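Cytochrome c' (Rhodopseudomonas palustris, PDB 1MQV) is a high-spin c-type cytochrome associated with electron transfer, whose covalently attached haem has no sixth ligand and whose exact function is not known. Local coordinates at residues A83-A88 with L110-S115; K13-A18 with A45-K50; K39-I44 with T90-T95; T2-Q7 with P52-A57. The protein carries 3 engineered substitutions. All blocks are in the same frame, centred on the assembly; numbering follows the deposited sequence.

How the contacts relate
Contacts 1 and 2 flank the haem and touch each other: Leu-85 of contact 1 packs on Met-15 and Ser-48 of contact 2, with Leu-85 CD2 3.3 Å from Ser-48 OG. Contact 3 lies further along the bundle, the Leu-41 side chain about 8 Å from the haem. It meets contact 1 where Leu-85 CD1 lies 3.7 Å from Ile-44 CG2, and contact 2 through a probable hydrogen bond, Ser-40 OG to Ala-18 O, 2.7 Å. These three centres are about 11 Å from one another. Contact 4 lies apart from contacts 1 and 3, about 24 Å from contact 3 between centres, but adjoins contact 2 along helix 4-27 (centres about 15 Å apart) and supplies Phe-55 to the haem pocket.

Contact 1: A83-A88 with L110-S115; sequences AKLAAA and LGNCKS. With HEC (heme c), chain C.
Leu-85 and Ala-88 of helix 75-95 pack against Asn-112 of helix 99-120, whose CB lies 4.0 Å from Leu-85 CD1 while its ND2 faces Ala-88 CB at 3.8 Å. The extended methylene chain of Lys-84, with CG anti to the backbone N (chi1 174°), runs past the other end of the carboxamide, its CG 3.3 Å from Asn-112 OD1. The polar contacts are indirect. One water accepts from Lys-84 NZ (3.0 Å) and donates to Asn-112 OD1, 2.8 Å from the water oxygen, with a weak further link to Ser-115 OG; Asn-112 ND2 bonds back to Val-109 O. The two helices are neighbours in the four-helix bundle, segments 83-88 and 110-115 running antiparallel at 167°, and 113-117 carries the Cys-X-X-Cys-His haem attachment motif, with His-117 the axial ligand. Shortening Asn-112 to an alanine is likely to leave the water without the carbonyl oxygen it donates to, Val-109 O without this donor and a gap beside Lys-84. One of the two covalent links to the haem is the thioether from Cys-113 SG to haem CAB, 1.9 Å. Leu-85 meets the same substituent from across the contact, its CD2 3.9 Å from haem CBB.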
loop_
_atom_site.group_PDB
_atom_site.type_symbol
_atom_site.label_atom_id
_atom_site.label_comp_id
_atom_site.label_asym_id
_atom_site.label_seq_id
_atom_site.Cartn_x
_atom_site.Cartn_y
_atom_site.Cartn_z
ATOM N N ALA A 83 0.937 -2.833 8.726
ATOM C CA ALA A 83 2.131 -2.460 9.494
ATOM C C ALA A 83 3.357 -3.030 8.775
ATOM O O ALA A 83 4.446 -2.401 8.785
ATOM C CB ALA A 83 2.077 -2.999 10.894
ATOM N N LYS A 84 3.191 -4.213 8.194
ATOM C CA LYS A 84 4.287 -4.846 7.442
ATOM C C LYS A 84 4.649 -3.991 6.224
ATOM O O LYS A 84 5.810 -3.706 5.956
ATOM C CB LYS A 84 3.889 -6.272 7.010
ATOM C CG LYS A 84 4.887 -6.983 6.105
ATOM C CD LYS A 84 4.575 -8.469 5.978
ATOM C CE LYS A 84 5.553 -9.122 5.015
ATOM N NZ LYS A 84 5.120 -10.473 4.685
ATOM N N LEU A 85 3.647 -3.510 5.502
ATOM C CA LEU A 85 3.948 -2.690 4.355
ATOM C C LEU A 85 4.582 -1.377 4.771
ATOM O O LEU A 85 5.491 -0.894 4.114
ATOM C CB LEU A 85 2.655 -2.456 3.523
ATOM C CG LEU A 85 2.798 -1.462 2.356
ATOM C CD1 LEU A 85 3.882 -1.895 1.276
ATOM C CD2 LEU A 85 1.374 -1.375 1.735
ATOM N N ALA A 86 4.134 -0.804 5.895
ATOM C CA ALA A 86 4.686 0.449 6.346
ATOM C C ALA A 86 6.148 0.245 6.684
ATOM O O ALA A 86 6.998 1.035 6.290
ATOM C CB ALA A 86 3.900 0.973 7.588
ATOM N N ALA A 87 6.444 -0.840 7.380
ATOM C CA ALA A 87 7.840 -1.117 7.732
ATOM C C ALA A 87 8.701 -1.471 6.501
ATOM O O ALA A 87 9.887 -1.154 6.472
ATOM C CB ALA A 87 7.888 -2.233 8.738
ATOM N N ALA A 88 8.126 -2.128 5.504
ATOM C CA ALA A 88 8.880 -2.452 4.285
ATOM C C ALA A 88 9.222 -1.175 3.511
ATOM O O ALA A 88 10.366 -0.992 3.052
ATOM C CB ALA A 88 8.059 -3.435 3.397
ATOM N N LEU A 110 6.419 -4.153 -2.747
ATOM C CA LEU A 110 5.249 -4.397 -3.573
ATOM C C LEU A 110 4.556 -5.732 -3.385
ATOM O O LEU A 110 3.373 -5.865 -3.710
ATOM C CB LEU A 110 5.597 -4.185 -5.058
ATOM C CG LEU A 110 6.214 -2.833 -5.487
ATOM C CD1 LEU A 110 6.287 -2.779 -6.999
ATOM C CD2 LEU A 110 5.350 -1.668 -4.957
ATOM N N GLY A 111 5.261 -6.746 -2.890
ATOM C CA GLY A 111 4.591 -8.030 -2.711
ATOM C C GLY A 111 3.474 -7.990 -1.659
ATOM O O GLY A 111 2.558 -8.825 -1.670
ATOM N N ASN A 112 3.548 -7.006 -0.768
ATOM C CA ASN A 112 2.575 -6.843 0.287
ATOM C C ASN A 112 1.230 -6.451 -0.314
ATOM O O ASN A 112 0.198 -6.785 0.269
ATOM C CB ASN A 112 3.058 -5.759 1.254
ATOM C CG ASN A 112 4.149 -6.250 2.142
ATOM O OD1 ASN A 112 3.919 -7.168 2.951
ATOM N ND2 ASN A 112 5.360 -5.685 1.992
ATOM N N CYS A 113 1.231 -5.757 -1.458
ATOM C CA CYS A 113 -0.046 -5.332 -2.055
ATOM C C CYS A 113 -0.876 -6.582 -2.397
ATOM O O CYS A 113 -1.992 -6.759 -1.896
ATOM C CB CYS A 113 0.173 -4.490 -3.333
ATOM S SG CYS A 113 1.425 -3.171 -3.158
ATOM N N LYS A 114 -0.330 -7.465 -3.228
ATOM C CA LYS A 114 -1.043 -8.696 -3.603
ATOM C C LYS A 114 -1.396 -9.602 -2.411
ATOM O O LYS A 114 -2.483 -10.221 -2.368
ATOM C CB LYS A 114 -0.204 -9.508 -4.615
ATOM C CG LYS A 114 -0.907 -10.755 -5.142
ATOM C CD LYS A 114 -0.096 -11.456 -6.246
ATOM C CE LYS A 114 -0.691 -12.823 -6.610
ATOM N NZ LYS A 114 -2.166 -12.795 -6.905
ATOM N N SER A 115 -0.481 -9.710 -1.454
ATOM C CA SER A 115 -0.712 -10.553 -0.289
ATOM C C SER A 115 -1.981 -10.196 0.439
ATOM O O SER A 115 -2.709 -11.062 0.877
ATOM C CB SER A 115 0.452 -10.464 0.686
ATOM O OG SER A 115 1.546 -11.211 0.158
HETATM FE FE HEC C . -4.855 -2.156 -1.692
HETATM C CHA HEC C . -7.931 -1.139 -2.609
HETATM C CHB HEC C . -3.503 -0.299 -4.227
HETATM C CHC HEC C . -1.767 -2.527 -0.358
HETATM C CHD HEC C . -6.184 -3.703 1.195
HETATM N NA HEC C . -5.596 -0.938 -3.173
HETATM C C1A HEC C . -6.917 -0.662 -3.355
HETATM C C2A HEC C . -7.052 0.203 -4.467
HETATM C C3A HEC C . -5.780 0.454 -4.995
HETATM C C4A HEC C . -4.885 -0.286 -4.133
HETATM C CMA HEC C . -5.275 1.239 -6.164
HETATM C CAA HEC C . -8.374 0.694 -5.046
HETATM C CBA HEC C . -8.772 1.984 -4.364
HETATM C CGA HEC C . -9.989 2.625 -5.044
HETATM O O1A HEC C . -9.782 3.569 -5.813
HETATM O O2A HEC C . -11.124 2.173 -4.798
HETATM N NB HEC C . -3.069 -1.576 -2.193
HETATM C C1B HEC C . -2.640 -0.923 -3.337
HETATM C C2B HEC C . -1.168 -0.886 -3.475
HETATM C C3B HEC C . -0.682 -1.517 -2.397
HETATM C C4B HEC C . -1.864 -1.916 -1.578
HETATM C CMB HEC C . -0.423 -0.262 -4.695
HETATM C CAB HEC C . 0.712 -1.792 -2.050
HETATM C CBB HEC C . 1.721 -0.817 -2.066
HETATM N NC HEC C . -4.152 -2.871 0.060
HETATM C C1C HEC C . -2.817 -2.977 0.448
HETATM C C2C HEC C . -2.678 -3.673 1.669
HETATM C C3C HEC C . -3.908 -4.052 2.139
HETATM C C4C HEC C . -4.826 -3.527 1.082
HETATM C CMC HEC C . -1.315 -4.134 2.290
HETATM C CAC HEC C . -4.351 -4.842 3.279
HETATM C CBC HEC C . -3.461 -4.930 4.447
HETATM N ND HEC C . -6.678 -2.417 -0.832
HETATM C C1D HEC C . -7.098 -3.152 0.247
HETATM C C2D HEC C . -8.572 -3.215 0.332
HETATM C C3D HEC C . -9.022 -2.496 -0.749
HETATM C C4D HEC C . -7.859 -1.976 -1.465
HETATM C CMD HEC C . -9.310 -3.760 1.591
HETATM C CAD HEC C . -10.569 -2.202 -1.045
HETATM C CBD HEC C . -10.831 -0.819 -0.375
HETATM C CGD HEC C . -12.325 -0.509 -0.393
HETATM O O1D HEC C . -12.902 -0.734 -1.466
HETATM O O2D HEC C . -12.881 -0.072 0.634
HETATM O O HOH W 1 2.933 -9.774 2.682
#

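Contact 2: K13-A18 with A45-K50; sequences KQMGEA and ADDSKK. With HEC (heme c), chain C.
Met-15 and Asp-47 make the tight part of this contact, their side chains passing in opposite directions. Met-15 CG presses on the carboxylate at 3.1 Å from Asp-47 OD2, and on Asp-47 CB at 3.4 Å. Beyond CG the methionine bends twice (chi2 -131°, chi3 -88°), which carries the sulfur past Ser-48 and the methyl to the haem, CE 3.9 Å from haem CHC. Ser-48 OG, 3.9 Å from Met-15 SD, bonds instead to Ile-44 O of its own helix. The outer side is looser. Gln-14 is exposed and its NE2 stays 3.7 Å from Asp-47 OD1, the amide and carboxylate planes almost perpendicular (89°). A water spans the gap, accepting from Gln-14 NE2 at 3.1 Å and donating to Asp-47 OD2. Cutting Met-15 back to an alanine would probably uncover the haem edge at CHC and open a gap between Asp-47 and Leu-85. Gly-16 lets the helix come close to the haem: a CB there would clash with the methyl CMA. Met-15 thus lies over the haem face turned away from the Cys-113 sulfur, with helix 34-50 packed behind it. Its methyl Met-15 CE, 5.4 Å from haem FE, cannot be a ligand, in agreement with the missing sixth ligand of cytochromes c'.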
loop_
_atom_site.group_PDB
_atom_site.type_symbol
_atom_site.label_atom_id
_atom_site.label_comp_id
_atom_site.label_asym_id
_atom_site.label_seq_id
_atom_site.Cartn_x
_atom_site.Cartn_y
_atom_site.Cartn_z
ATOM N N LYS A 13 -6.106 4.833 -3.420
ATOM C CA LYS A 13 -5.927 5.289 -4.795
ATOM C C LYS A 13 -4.579 6.003 -4.872
ATOM O O LYS A 13 -3.819 5.810 -5.845
ATOM C CB LYS A 13 -7.080 6.231 -5.207
ATOM C CG LYS A 13 -6.936 6.820 -6.594
ATOM C CD LYS A 13 -8.247 7.517 -7.001
ATOM C CE LYS A 13 -8.065 8.390 -8.236
ATOM N NZ LYS A 13 -7.395 7.675 -9.349
ATOM N N GLN A 14 -4.270 6.822 -3.864
ATOM C CA GLN A 14 -2.972 7.520 -3.816
ATOM C C GLN A 14 -1.847 6.477 -3.767
ATOM O O GLN A 14 -0.813 6.646 -4.423
ATOM C CB GLN A 14 -2.805 8.419 -2.561
ATOM C CG GLN A 14 -3.915 9.408 -2.253
ATOM C CD GLN A 14 -3.774 9.979 -0.841
ATOM O OE1 GLN A 14 -4.771 10.259 -0.157
ATOM N NE2 GLN A 14 -2.526 10.154 -0.397
ATOM N N MET A 15 -2.035 5.411 -2.984
ATOM C CA MET A 15 -0.980 4.392 -2.893
ATOM C C MET A 15 -0.747 3.818 -4.282
ATOM O O MET A 15 0.403 3.652 -4.712
ATOM C CB MET A 15 -1.366 3.271 -1.908
ATOM C CG MET A 15 -0.971 3.500 -0.466
ATOM S SD MET A 15 -0.116 2.048 0.279
ATOM C CE MET A 15 -1.487 1.213 0.845
ATOM N N GLY A 16 -1.843 3.523 -4.994
ATOM C CA GLY A 16 -1.722 3.010 -6.356
ATOM C C GLY A 16 -0.929 3.980 -7.237
ATOM O O GLY A 16 -0.003 3.564 -7.968
ATOM N N GLU A 17 -1.277 5.279 -7.195
ATOM C CA GLU A 17 -0.546 6.268 -7.986
ATOM C C GLU A 17 0.944 6.342 -7.587
ATOM O O GLU A 17 1.798 6.565 -8.435
ATOM C CB GLU A 17 -1.193 7.633 -7.793
ATOM C CG GLU A 17 -2.607 7.590 -8.325
ATOM C CD GLU A 17 -3.474 8.744 -7.862
ATOM O OE1 GLU A 17 -3.416 9.106 -6.661
ATOM O OE2 GLU A 17 -4.233 9.273 -8.702
ATOM N N ALA A 18 1.260 6.172 -6.309
ATOM C CA ALA A 18 2.684 6.240 -5.906
ATOM C C ALA A 18 3.497 5.110 -6.529
ATOM O O ALA A 18 4.717 5.247 -6.670
ATOM C CB ALA A 18 2.839 6.202 -4.359
ATOM N N ALA A 45 4.396 4.388 2.964
ATOM C CA ALA A 45 4.539 4.183 4.415
ATOM C C ALA A 45 3.519 4.987 5.211
ATOM O O ALA A 45 2.907 4.464 6.134
ATOM C CB ALA A 45 5.964 4.532 4.900
ATOM N N ASP A 46 3.357 6.261 4.873
ATOM C CA ASP A 46 2.376 7.098 5.561
ATOM C C ASP A 46 0.927 6.594 5.378
ATOM O O ASP A 46 0.139 6.605 6.341
ATOM C CB ASP A 46 2.482 8.551 5.070
ATOM C CG ASP A 46 3.789 9.216 5.491
ATOM O OD1 ASP A 46 4.398 8.761 6.484
ATOM O OD2 ASP A 46 4.202 10.200 4.836
ATOM N N ASP A 47 0.569 6.177 4.164
ATOM C CA ASP A 47 -0.795 5.682 3.890
ATOM C C ASP A 47 -1.045 4.430 4.691
ATOM O O ASP A 47 -2.124 4.241 5.251
ATOM C CB ASP A 47 -1.004 5.383 2.404
ATOM C CG ASP A 47 -0.906 6.627 1.529
ATOM O OD1 ASP A 47 -1.027 7.751 2.059
ATOM O OD2 ASP A 47 -0.710 6.472 0.313
ATOM N N SER A 48 -0.025 3.578 4.796
ATOM C CA SER A 48 -0.175 2.333 5.539
ATOM C C SER A 48 -0.319 2.557 7.053
ATOM O O SER A 48 -0.779 1.657 7.777
ATOM C CB SER A 48 1.039 1.413 5.234
ATOM O OG SER A 48 1.057 1.076 3.851
ATOM N N LYS A 49 0.086 3.728 7.539
ATOM C CA LYS A 49 -0.046 4.005 8.962
ATOM C C LYS A 49 -1.420 4.622 9.244
ATOM O O LYS A 49 -1.907 4.596 10.368
ATOM C CB LYS A 49 1.060 4.923 9.424
ATOM C CG LYS A 49 2.393 4.245 9.500
ATOM C CD LYS A 49 3.505 5.287 9.674
ATOM C CE LYS A 49 4.764 4.610 10.191
ATOM N NZ LYS A 49 5.859 5.630 10.178
ATOM N N LYS A 50 -2.046 5.134 8.203
ATOM C CA LYS A 50 -3.363 5.744 8.347
ATOM C C LYS A 50 -4.478 4.737 8.146
ATOM O O LYS A 50 -5.493 4.794 8.840
ATOM C CB LYS A 50 -3.527 6.869 7.321
ATOM C CG LYS A 50 -2.657 8.085 7.587
ATOM C CD LYS A 50 -2.924 9.141 6.518
ATOM C CE LYS A 50 -1.880 10.256 6.607
ATOM N NZ LYS A 50 -1.982 11.267 5.510
HETATM FE FE HEC C . -4.855 -2.156 -1.692
HETATM C CHA HEC C . -7.931 -1.139 -2.609
HETATM C CHB HEC C . -3.503 -0.299 -4.227
HETATM C CHC HEC C . -1.767 -2.527 -0.358
HETATM C CHD HEC C . -6.184 -3.703 1.195
HETATM N NA HEC C . -5.596 -0.938 -3.173
HETATM C C1A HEC C . -6.917 -0.662 -3.355
HETATM C C2A HEC C . -7.052 0.203 -4.467
HETATM C C3A HEC C . -5.780 0.454 -4.995
HETATM C C4A HEC C . -4.885 -0.286 -4.133
HETATM C CMA HEC C . -5.275 1.239 -6.164
HETATM C CAA HEC C . -8.374 0.694 -5.046
HETATM C CBA HEC C . -8.772 1.984 -4.364
HETATM C CGA HEC C . -9.989 2.625 -5.044
HETATM O O1A HEC C . -9.782 3.569 -5.813
HETATM O O2A HEC C . -11.124 2.173 -4.798
HETATM N NB HEC C . -3.069 -1.576 -2.193
HETATM C C1B HEC C . -2.640 -0.923 -3.337
HETATM C C2B HEC C . -1.168 -0.886 -3.475
HETATM C C3B HEC C . -0.682 -1.517 -2.397
HETATM C C4B HEC C . -1.864 -1.916 -1.578
HETATM C CMB HEC C . -0.423 -0.262 -4.695
HETATM C CAB HEC C . 0.712 -1.792 -2.050
HETATM C CBB HEC C . 1.721 -0.817 -2.066
HETATM N NC HEC C . -4.152 -2.871 0.060
HETATM C C1C HEC C . -2.817 -2.977 0.448
HETATM C C2C HEC C . -2.678 -3.673 1.669
HETATM C C3C HEC C . -3.908 -4.052 2.139
HETATM C C4C HEC C . -4.826 -3.527 1.082
HETATM C CMC HEC C . -1.315 -4.134 2.290
HETATM C CAC HEC C . -4.351 -4.842 3.279
HETATM C CBC HEC C . -3.461 -4.930 4.447
HETATM N ND HEC C . -6.678 -2.417 -0.832
HETATM C C1D HEC C . -7.098 -3.152 0.247
HETATM C C2D HEC C . -8.572 -3.215 0.332
HETATM C C3D HEC C . -9.022 -2.496 -0.749
HETATM C C4D HEC C . -7.859 -1.976 -1.465
HETATM C CMD HEC C . -9.310 -3.760 1.591
HETATM C CAD HEC C . -10.569 -2.202 -1.045
HETATM C CBD HEC C . -10.831 -0.819 -0.375
HETATM C CGD HEC C . -12.325 -0.509 -0.393
HETATM O O1D HEC C . -12.902 -0.734 -1.466
HETATM O O2D HEC C . -12.881 -0.072 0.634
HETATM O O HOH W 2 -0.127 8.414 -1.194
#

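Contact 3: K39-I44 with T90-T95; sequences KSLAAI and TAAQGT
Leu-41 and Gln-93 both set CG anti to the carbonyl carbon (chi1 -68° and -66°), which lays their side chains into the groove between helices 34-50 and 75-95. Leu-41 reaches across with its branched end: CD1 lies 3.8 Å from Ala-92 CB and 3.7 Å from the carbonyl Ala-92 O, while CD2 also touches that methyl. Gln-93 covers the outer side of the leucine, its CG 3.8 Å from Leu-41 CB. Extended beyond CG, the glutamine chain then lies over the backbone of the facing helix and brings OE1 to 3.6 Å from Ala-42 CA. This is van der Waals packing, with the Gln-93 amide at the partly exposed border over Ala-42. The axes of the short segments 39-44 and 90-95 run antiparallel at 162° and come within 8.9 Å, an approach that the short side chains of Ala-42 and Ala-92 probably help. Helix 75-95 is nearing its end here, and Ala-91 O receives both Gly-94 N and Thr-95 N. Behind the leucine lies the rest of the four-helix bundle. Ala-92 also rests on Val-109 of helix 99-120, Ile-44 packs on Met-15 of helix 4-27 and on Ala-89 of helix 75-95, and Ser-40 touches Pro-21 and Ile-22 of helix 4-27.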
loop_
_atom_site.group_PDB
_atom_site.type_symbol
_atom_site.label_atom_id
_atom_site.label_comp_id
_atom_site.label_asym_id
_atom_site.label_seq_id
_atom_site.Cartn_x
_atom_site.Cartn_y
_atom_site.Cartn_z
ATOM N N LYS A 39 9.906 9.728 -2.555
ATOM C CA LYS A 39 8.567 10.323 -2.370
ATOM C C LYS A 39 7.471 9.228 -2.367
ATOM O O LYS A 39 6.563 9.230 -1.514
ATOM C CB LYS A 39 8.332 11.346 -3.471
ATOM C CG LYS A 39 6.955 12.016 -3.509
ATOM C CD LYS A 39 6.923 13.019 -4.629
ATOM C CE LYS A 39 5.533 13.625 -4.810
ATOM N NZ LYS A 39 5.161 14.512 -3.690
ATOM N N SER A 40 7.563 8.292 -3.316
ATOM C CA SER A 40 6.611 7.188 -3.414
ATOM C C SER A 40 6.699 6.282 -2.214
ATOM O O SER A 40 5.685 5.869 -1.701
ATOM C CB SER A 40 6.851 6.326 -4.682
ATOM O OG SER A 40 6.552 7.072 -5.856
ATOM N N LEU A 41 7.910 5.945 -1.762
ATOM C CA LEU A 41 7.996 5.054 -0.626
ATOM C C LEU A 41 7.443 5.727 0.638
ATOM O O LEU A 41 6.816 5.087 1.482
ATOM C CB LEU A 41 9.460 4.645 -0.418
ATOM C CG LEU A 41 9.980 3.763 -1.545
ATOM C CD1 LEU A 41 11.500 3.546 -1.365
ATOM C CD2 LEU A 41 9.283 2.403 -1.452
ATOM N N ALA A 42 7.674 7.022 0.767
ATOM C CA ALA A 42 7.223 7.743 1.949
ATOM C C ALA A 42 5.691 7.753 1.944
ATOM O O ALA A 42 5.061 7.561 2.984
ATOM C CB ALA A 42 7.783 9.171 1.937
ATOM N N ALA A 43 5.094 7.930 0.769
ATOM C CA ALA A 43 3.615 7.955 0.682
ATOM C C ALA A 43 3.047 6.611 1.052
ATOM O O ALA A 43 2.073 6.522 1.817
ATOM C CB ALA A 43 3.171 8.293 -0.691
ATOM N N ILE A 44 3.649 5.551 0.510
ATOM C CA ILE A 44 3.202 4.192 0.824
ATOM C C ILE A 44 3.288 3.988 2.337
ATOM O O ILE A 44 2.332 3.492 2.950
ATOM C CB ILE A 44 4.063 3.134 0.038
ATOM C CG1 ILE A 44 3.727 3.194 -1.447
ATOM C CG2 ILE A 44 3.811 1.709 0.583
ATOM C CD1 ILE A 44 4.755 2.436 -2.341
ATOM N N THR A 90 9.376 1.807 4.700
ATOM C CA THR A 90 10.299 2.594 5.486
ATOM C C THR A 90 11.710 2.041 5.382
ATOM O O THR A 90 12.681 2.805 5.293
ATOM C CB THR A 90 9.835 2.653 6.955
ATOM O OG1 THR A 90 8.582 3.355 6.986
ATOM C CG2 THR A 90 10.846 3.396 7.811
ATOM N N ALA A 91 11.848 0.728 5.389
ATOM C CA ALA A 91 13.197 0.151 5.265
ATOM C C ALA A 91 13.742 0.416 3.843
ATOM O O ALA A 91 14.929 0.673 3.645
ATOM C CB ALA A 91 13.151 -1.345 5.579
ATOM N N ALA A 92 12.868 0.388 2.851
ATOM C CA ALA A 92 13.288 0.630 1.475
ATOM C C ALA A 92 13.798 2.064 1.239
ATOM O O ALA A 92 14.574 2.289 0.312
ATOM C CB ALA A 92 12.114 0.271 0.475
ATOM N N GLN A 93 13.415 3.022 2.079
ATOM C CA GLN A 93 13.921 4.386 1.912
ATOM C C GLN A 93 15.393 4.336 2.242
ATOM O O GLN A 93 16.180 5.096 1.699
ATOM C CB GLN A 93 13.202 5.359 2.847
ATOM C CG GLN A 93 11.715 5.489 2.475
ATOM C CD GLN A 93 10.892 6.334 3.454
ATOM O OE1 GLN A 93 9.758 5.986 3.772
ATOM N NE2 GLN A 93 11.443 7.454 3.898
ATOM N N GLY A 94 15.765 3.413 3.119
ATOM C CA GLY A 94 17.162 3.285 3.475
ATOM C C GLY A 94 17.922 2.355 2.539
ATOM O O GLY A 94 19.107 2.573 2.273
ATOM N N THR A 95 17.255 1.331 2.004
ATOM C CA THR A 95 17.948 0.373 1.134
ATOM C C THR A 95 17.938 0.689 -0.355
ATOM O O THR A 95 18.795 0.198 -1.089
ATOM C CB THR A 95 17.393 -1.043 1.326
ATOM O OG1 THR A 95 16.033 -1.102 0.870
ATOM C CG2 THR A 95 17.445 -1.424 2.804
#

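Contact 4: T2-Q7 with P52-A57; sequences TDVIAQ and PALFPA
Val-4 and Gln-7, in the first turns of helix 4-27, meet Leu-54 and Pro-56 in a mainly apolar surface contact with the loop between helices 34-50 and 75-95. Val-4 holds CG1 anti to the carbonyl carbon (chi1 -75°), which turns CG2 to Pro-56, 3.8 Å from its CD, and leaves CG1 4.1 Å from Leu-54 CD2. Between them Val-4 CB sits over the loop backbone, 3.8 Å from Leu-54 O. One turn on, Gln-7 crosses Leu-54 at about a right angle, bringing its NE2 to 3.5 Å from Leu-54 CD2. The helix start is fixed by Asp-3 as N-cap: its OD1 accepts from Ala-6 N at 3.1 Å, the N-H coming from above the carboxylate plane (67° out of it). Arg-8, which binds the haem through NE, also donates from NH1 to Leu-54 O and so ties helix, loop and cofactor together. Phe-55, the next loop residue, has its CB directed away from segment 2-7; its ring touches the haem, stacks edge-to-face with Phe-78 and packs on Phe-82, both of helix 75-95.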
loop_
_atom_site.group_PDB
_atom_site.type_symbol
_atom_site.label_atom_id
_atom_site.label_comp_id
_atom_site.label_asym_id
_atom_site.label_seq_id
_atom_site.Cartn_x
_atom_site.Cartn_y
_atom_site.Cartn_z
ATOM N N THR A 2 -18.236 8.745 9.858
ATOM C CA THR A 2 -18.365 9.405 8.563
ATOM C C THR A 2 -18.008 8.398 7.467
ATOM O O THR A 2 -17.747 7.223 7.776
ATOM C CB THR A 2 -17.428 10.651 8.484
ATOM O OG1 THR A 2 -17.529 11.265 7.187
ATOM C CG2 THR A 2 -15.973 10.251 8.784
ATOM N N ASP A 3 -17.987 8.858 6.211
ATOM C CA ASP A 3 -17.685 7.996 5.075
ATOM C C ASP A 3 -16.240 7.505 5.028
ATOM O O ASP A 3 -15.434 7.946 4.198
ATOM C CB ASP A 3 -18.019 8.690 3.755
ATOM C CG ASP A 3 -18.432 7.697 2.658
ATOM O OD1 ASP A 3 -18.075 6.494 2.745
ATOM O OD2 ASP A 3 -19.117 8.121 1.700
ATOM N N VAL A 4 -15.922 6.580 5.924
ATOM C CA VAL A 4 -14.584 5.998 5.968
ATOM C C VAL A 4 -14.304 5.216 4.703
ATOM O O VAL A 4 -13.139 5.022 4.363
ATOM C CB VAL A 4 -14.412 4.990 7.121
ATOM C CG1 VAL A 4 -14.290 5.710 8.442
ATOM C CG2 VAL A 4 -15.603 4.025 7.131
ATOM N N ILE A 5 -15.348 4.727 4.032
ATOM C CA ILE A 5 -15.126 3.947 2.809
ATOM C C ILE A 5 -14.592 4.914 1.771
ATOM O O ILE A 5 -13.694 4.594 1.015
ATOM C CB ILE A 5 -16.441 3.250 2.298
ATOM C CG1 ILE A 5 -16.670 1.962 3.088
ATOM C CG2 ILE A 5 -16.321 2.811 0.831
ATOM C CD1 ILE A 5 -18.047 1.382 2.910
ATOM N N ALA A 6 -15.123 6.127 1.749
ATOM C CA ALA A 6 -14.620 7.074 0.777
ATOM C C ALA A 6 -13.212 7.505 1.172
ATOM O O ALA A 6 -12.344 7.689 0.308
ATOM C CB ALA A 6 -15.549 8.286 0.690
ATOM N N GLN A 7 -12.958 7.647 2.465
ATOM C CA GLN A 7 -11.641 8.078 2.900
ATOM C C GLN A 7 -10.570 7.081 2.541
ATOM O O GLN A 7 -9.510 7.445 2.014
ATOM C CB GLN A 7 -11.570 8.226 4.408
ATOM C CG GLN A 7 -12.121 9.505 4.968
ATOM C CD GLN A 7 -12.151 9.458 6.478
ATOM O OE1 GLN A 7 -13.215 9.437 7.075
ATOM N NE2 GLN A 7 -10.977 9.428 7.098
ATOM N N PRO A 52 -5.113 1.548 9.019
ATOM C CA PRO A 52 -5.631 0.704 10.105
ATOM C C PRO A 52 -6.807 1.286 10.849
ATOM O O PRO A 52 -7.571 0.549 11.454
ATOM C CB PRO A 52 -4.432 0.565 11.025
ATOM C CG PRO A 52 -3.301 0.475 10.020
ATOM C CD PRO A 52 -3.639 1.639 9.098
ATOM N N ALA A 53 -6.936 2.609 10.815
ATOM C CA ALA A 53 -8.024 3.249 11.531
ATOM C C ALA A 53 -9.286 3.430 10.670
ATOM O O ALA A 53 -10.289 3.956 11.150
ATOM C CB ALA A 53 -7.558 4.587 12.075
ATOM N N LEU A 54 -9.268 2.944 9.437
ATOM C CA LEU A 54 -10.428 3.148 8.534
ATOM C C LEU A 54 -11.269 1.951 8.082
ATOM O O LEU A 54 -11.960 2.026 7.049
ATOM C CB LEU A 54 -9.931 3.912 7.304
ATOM C CG LEU A 54 -9.220 5.206 7.570
ATOM C CD1 LEU A 54 -8.723 5.758 6.206
ATOM C CD2 LEU A 54 -10.200 6.209 8.187
ATOM N N PHE A 55 -11.189 0.827 8.804
ATOM C CA PHE A 55 -11.973 -0.347 8.453
ATOM C C PHE A 55 -12.837 -0.811 9.638
ATOM O O PHE A 55 -12.618 -1.863 10.214
ATOM C CB PHE A 55 -11.063 -1.512 7.976
ATOM C CG PHE A 55 -10.443 -1.272 6.615
ATOM C CD1 PHE A 55 -9.290 -0.480 6.492
ATOM C CD2 PHE A 55 -11.036 -1.782 5.454
ATOM C CE1 PHE A 55 -8.748 -0.197 5.243
ATOM C CE2 PHE A 55 -10.490 -1.503 4.185
ATOM C CZ PHE A 55 -9.339 -0.707 4.090
ATOM N N PRO A 56 -13.854 -0.022 10.009
ATOM C CA PRO A 56 -14.715 -0.412 11.137
ATOM C C PRO A 56 -15.740 -1.474 10.750
ATOM O O PRO A 56 -16.218 -1.498 9.625
ATOM C CB PRO A 56 -15.389 0.908 11.527
ATOM C CG PRO A 56 -15.593 1.581 10.160
ATOM C CD PRO A 56 -14.315 1.229 9.362
ATOM N N ALA A 57 -16.083 -2.361 11.684
ATOM C CA ALA A 57 -17.077 -3.389 11.384
ATOM C C ALA A 57 -18.450 -2.775 10.981
ATOM O O ALA A 57 -19.195 -3.381 10.213
ATOM C CB ALA A 57 -17.229 -4.334 12.590
#